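Local coordinates for bromodomain protein, putative (Plasmodium falciparum 3D7, PDB 4PY6), which probably binds acetylated lysine, as bromodomains of chromatin-associated proteins do, and is captured here as the isolated bromodomain of a longer malaria-parasite protein, at residues A[21-26]-A[85-90]. Residues are numbered along the deposited sequence; the frame is centred on the assembly and turned at random.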
ATOM      1  N   LYS A  21     -13.907 -20.530  -9.721  1.00 28.60           N
ATOM      2  CA  LYS A  21     -13.164 -20.567 -10.985  1.00 27.81           C
ATOM      3  C   LYS A  21     -11.725 -20.146 -10.676  1.00 29.54           C
ATOM      4  O   LYS A  21     -11.498 -19.470  -9.668  1.00 28.44           O
ATOM      5  CB  LYS A  21     -13.794 -19.615 -12.018  1.00 29.96           C
ATOM      6  CG  LYS A  21     -15.208 -19.999 -12.446  1.00 44.99           C
ATOM      7  CD  LYS A  21     -16.008 -18.779 -12.869  1.00 55.28           C
ATOM      8  CE  LYS A  21     -17.415 -19.123 -13.287  1.00 67.52           C
ATOM      9  NZ  LYS A  21     -18.180 -17.911 -13.688  1.00 76.74           N
ATOM     10  N   GLN A  22     -10.754 -20.555 -11.516  1.00 25.53           N
ATOM     11  CA  GLN A  22      -9.344 -20.217 -11.294  1.00 24.54           C
ATOM     12  C   GLN A  22      -9.090 -18.710 -11.190  1.00 26.19           C
ATOM     13  O   GLN A  22      -8.332 -18.308 -10.309  1.00 25.64           O
ATOM     14  CB  GLN A  22      -8.410 -20.913 -12.302  1.00 26.55           C
ATOM     15  CG  GLN A  22      -6.922 -20.907 -11.904  1.00 35.12           C
ATOM     16  CD  GLN A  22      -6.589 -21.603 -10.595  1.00 50.05           C
ATOM     17  OE1 GLN A  22      -7.216 -22.589 -10.188  1.00 42.00           O
ATOM     18  NE2 GLN A  22      -5.555 -21.121  -9.925  1.00 45.12           N
ATOM     19  N   TRP A  23      -9.769 -17.881 -12.022  1.00 21.56           N
ATOM     20  CA  TRP A  23      -9.623 -16.419 -11.958  1.00 20.34           C
ATOM     21  C   TRP A  23     -10.157 -15.848 -10.641  1.00 23.84           C
ATOM     22  O   TRP A  23      -9.566 -14.907 -10.117  1.00 23.13           O
ATOM     23  CB  TRP A  23     -10.212 -15.700 -13.190  1.00 18.71           C
ATOM     24  CG  TRP A  23     -11.700 -15.801 -13.353  1.00 19.44           C
ATOM     25  CD1 TRP A  23     -12.376 -16.684 -14.142  1.00 23.08           C
ATOM     26  CD2 TRP A  23     -12.692 -14.936 -12.779  1.00 18.55           C
ATOM     27  NE1 TRP A  23     -13.729 -16.447 -14.069  1.00 22.40           N
ATOM     28  CE2 TRP A  23     -13.952 -15.383 -13.235  1.00 22.95           C
ATOM     29  CE3 TRP A  23     -12.643 -13.839 -11.902  1.00 18.95           C
ATOM     30  CZ2 TRP A  23     -15.151 -14.771 -12.845  1.00 22.03           C
ATOM     31  CZ3 TRP A  23     -13.831 -13.240 -11.510  1.00 20.04           C
ATOM     32  CH2 TRP A  23     -15.065 -13.699 -11.986  1.00 21.15           C
ATOM     33  N   GLU A  24     -11.242 -16.446 -10.093  1.00 20.44           N
ATOM     34  CA  GLU A  24     -11.850 -16.062  -8.812  1.00 19.82           C
ATOM     35  C   GLU A  24     -10.902 -16.383  -7.644  1.00 24.82           C
ATOM     36  O   GLU A  24     -10.868 -15.634  -6.665  1.00 24.50           O
ATOM     37  CB  GLU A  24     -13.197 -16.775  -8.598  1.00 21.44           C
ATOM     38  CG  GLU A  24     -14.306 -16.353  -9.547  1.00 31.11           C
ATOM     39  CD  GLU A  24     -15.624 -17.084  -9.379  1.00 48.65           C
ATOM     40  OE1 GLU A  24     -15.629 -18.335  -9.442  1.00 45.47           O
ATOM     41  OE2 GLU A  24     -16.664 -16.404  -9.223  1.00 39.20           O
ATOM     42  N   LYS A  25     -10.146 -17.499  -7.751  1.00 22.25           N
ATOM     43  CA  LYS A  25      -9.168 -17.954  -6.755  1.00 22.74           C
ATOM     44  C   LYS A  25      -7.957 -17.015  -6.675  1.00 26.73           C
ATOM     45  O   LYS A  25      -7.425 -16.807  -5.581  1.00 26.45           O
ATOM     46  CB  LYS A  25      -8.705 -19.388  -7.059  1.00 26.19           C
ATOM     47  CG  LYS A  25      -9.690 -20.463  -6.627  1.00 39.91           C
ATOM     48  CD  LYS A  25      -9.216 -21.849  -7.036  1.00 49.24           C
ATOM     49  CE  LYS A  25     -10.182 -22.926  -6.613  1.00 59.94           C
ATOM     50  NZ  LYS A  25      -9.783 -24.258  -7.139  1.00 70.20           N
ATOM     51  N   ILE A  26      -7.516 -16.466  -7.834  1.00 23.31           N
ATOM     52  CA  ILE A  26      -6.389 -15.526  -7.932  1.00 23.03           C
ATOM     53  C   ILE A  26      -6.760 -14.209  -7.231  1.00 26.06           C
ATOM     54  O   ILE A  26      -5.947 -13.673  -6.479  1.00 26.13           O
ATOM     55  CB  ILE A  26      -5.903 -15.316  -9.406  1.00 26.21           C
ATOM     56  CG1 ILE A  26      -5.466 -16.651 -10.054  1.00 27.28           C
ATOM     57  CG2 ILE A  26      -4.760 -14.279  -9.485  1.00 27.04           C
ATOM     58  CD1 ILE A  26      -5.597 -16.708 -11.591  1.00 34.05           C
ATOM     59  N   LYS A  85     -19.261 -11.543 -12.951  1.00 22.44           N
ATOM     60  CA  LYS A  85     -19.313 -12.219 -14.248  1.00 23.35           C
ATOM     61  C   LYS A  85     -17.998 -12.051 -14.995  1.00 27.36           C
ATOM     62  O   LYS A  85     -17.658 -12.873 -15.846  1.00 27.54           O
ATOM     63  CB  LYS A  85     -20.501 -11.705 -15.082  1.00 26.88           C
ATOM     64  CG  LYS A  85     -21.717 -12.633 -15.070  1.00 41.41           C
ATOM     65  CD  LYS A  85     -22.470 -12.635 -13.734  1.00 49.78           C
ATOM     66  CE  LYS A  85     -23.271 -13.899 -13.553  1.00 60.87           C
ATOM     67  NZ  LYS A  85     -23.393 -14.270 -12.120  1.00 69.10           N
ATOM     68  N   GLU A  86     -17.256 -10.987 -14.657  1.00 23.59           N
ATOM     69  CA  GLU A  86     -15.955 -10.641 -15.219  1.00 23.26           C
ATOM     70  C   GLU A  86     -15.012 -10.241 -14.075  1.00 25.64           C
ATOM     71  O   GLU A  86     -15.484  -9.655 -13.098  1.00 24.43           O
ATOM     72  CB  GLU A  86     -16.089  -9.470 -16.213  1.00 25.26           C
ATOM     73  CG  GLU A  86     -16.624  -9.867 -17.577  1.00 37.80           C
ATOM     74  CD  GLU A  86     -16.444  -8.816 -18.654  1.00 60.41           C
ATOM     75  OE1 GLU A  86     -17.193  -7.813 -18.644  1.00 57.03           O
ATOM     76  OE2 GLU A  86     -15.559  -9.004 -19.521  1.00 54.18           O
ATOM     77  N   PRO A  87     -13.682 -10.496 -14.181  1.00 22.21           N
ATOM     78  CA  PRO A  87     -12.762 -10.076 -13.101  1.00 21.40           C
ATOM     79  C   PRO A  87     -12.742  -8.569 -12.825  1.00 24.75           C
ATOM     80  O   PRO A  87     -12.441  -8.172 -11.703  1.00 23.79           O
ATOM     81  CB  PRO A  87     -11.395 -10.560 -13.590  1.00 23.51           C
ATOM     82  CG  PRO A  87     -11.686 -11.615 -14.601  1.00 28.46           C
ATOM     83  CD  PRO A  87     -12.952 -11.187 -15.264  1.00 24.36           C
ATOM     84  N   ILE A  88     -13.075  -7.739 -13.839  1.00 21.74           N
ATOM     85  CA  ILE A  88     -13.133  -6.272 -13.752  1.00 21.38           C
ATOM     86  C   ILE A  88     -14.221  -5.776 -12.779  1.00 24.76           C
ATOM     87  O   ILE A  88     -14.094  -4.677 -12.236  1.00 24.35           O
ATOM     88  CB  ILE A  88     -13.262  -5.636 -15.170  1.00 25.24           C
ATOM     89  CG1 ILE A  88     -12.742  -4.180 -15.211  1.00 25.75           C
ATOM     90  CG2 ILE A  88     -14.691  -5.744 -15.722  1.00 26.42           C
ATOM     91  CD1 ILE A  88     -11.221  -4.019 -15.299  1.00 32.18           C
ATOM     92  N   ASP A  89     -15.291  -6.580 -12.579  1.00 21.06           N
ATOM     93  CA  ASP A  89     -16.393  -6.266 -11.668  1.00 20.51           C
ATOM     94  C   ASP A  89     -15.891  -6.255 -10.217  1.00 23.52           C
ATOM     95  O   ASP A  89     -16.389  -5.478  -9.406  1.00 23.56           O
ATOM     96  CB  ASP A  89     -17.560  -7.252 -11.854  1.00 22.60           C
ATOM     97  CG  ASP A  89     -18.183  -7.280 -13.241  1.00 33.28           C
ATOM     98  OD1 ASP A  89     -18.243  -6.211 -13.892  1.00 34.14           O
ATOM     99  OD2 ASP A  89     -18.659  -8.359 -13.654  1.00 40.14           O
ATOM    100  N   PHE A  90     -14.872  -7.094  -9.918  1.00 19.48           N
ATOM    101  CA  PHE A  90     -14.197  -7.178  -8.620  1.00 18.84           C
ATOM    102  C   PHE A  90     -13.304  -5.940  -8.468  1.00 22.62           C
ATOM    103  O   PHE A  90     -13.267  -5.347  -7.390  1.00 22.49           O
ATOM    104  CB  PHE A  90     -13.372  -8.483  -8.532  1.00 20.44           C
ATOM    105  CG  PHE A  90     -12.231  -8.510  -7.538  1.00 21.66           C
ATOM    106  CD1 PHE A  90     -10.958  -8.081  -7.903  1.00 24.61           C
ATOM    107  CD2 PHE A  90     -12.414  -9.014  -6.256  1.00 23.41           C
ATOM    108  CE1 PHE A  90      -9.901  -8.114  -6.989  1.00 25.52           C
ATOM    109  CE2 PHE A  90     -11.353  -9.055  -5.346  1.00 26.29           C
ATOM    110  CZ  PHE A  90     -10.103  -8.608  -5.720  1.00 24.56           C
TER
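W23 and P87 carry this contact: the CG-CB edge of the pyrrolidine ring presses on one indole face, near the rim of the six-membered part, the two side chains crossing at about a right angle. P87 CG does most of the touching, 3.6 Å from W23 CE3, while P87 CB follows at 3.9 Å from the same carbon. Further round the ring the fit passes to the backbone, with W23 CZ3 3.7 Å from P87 CA and W23 CH2 4.0 Å from E86 C, the latter approached obliquely. Proline suits its place because a rigid saturated ring offers CH groups to a broad aromatic surface, and because, lacking an N-H, it fits the first turn of helix 87-104. No hydrogen bond joins the segments; they meet by van der Waals packing.

With chi1 at 66°, W23 CG sits between the backbone N and the carbonyl carbon, an orientation that brings one ring face against P87. Tryptophan suits this position because its wide flat indole has a second face to offer, and the aliphatic CG of E24 packs there. E24 is doubly useful: its OE1 accepts K21 N at 2.8 Å, nearly straight, through the anti lone pair, the backbone-to-side-chain half of a capping box with K21 as N-cap, and it also forms a salt bridge with R18. In the other segment, D89 OD2 accepts E86 N at 3.1 Å from a donor tilted about 45° out of the carboxylate plane, which probably helps shape the backbone leading into P87.

F140 meets the indole edge-to-face, and I136 of helix 112-138 touches P87. The contact thus joins the starts of helices 22-32 and 87-104 in the left-handed four-helix bundle of the bromodomain fold, at the end remote from the ligand pocket.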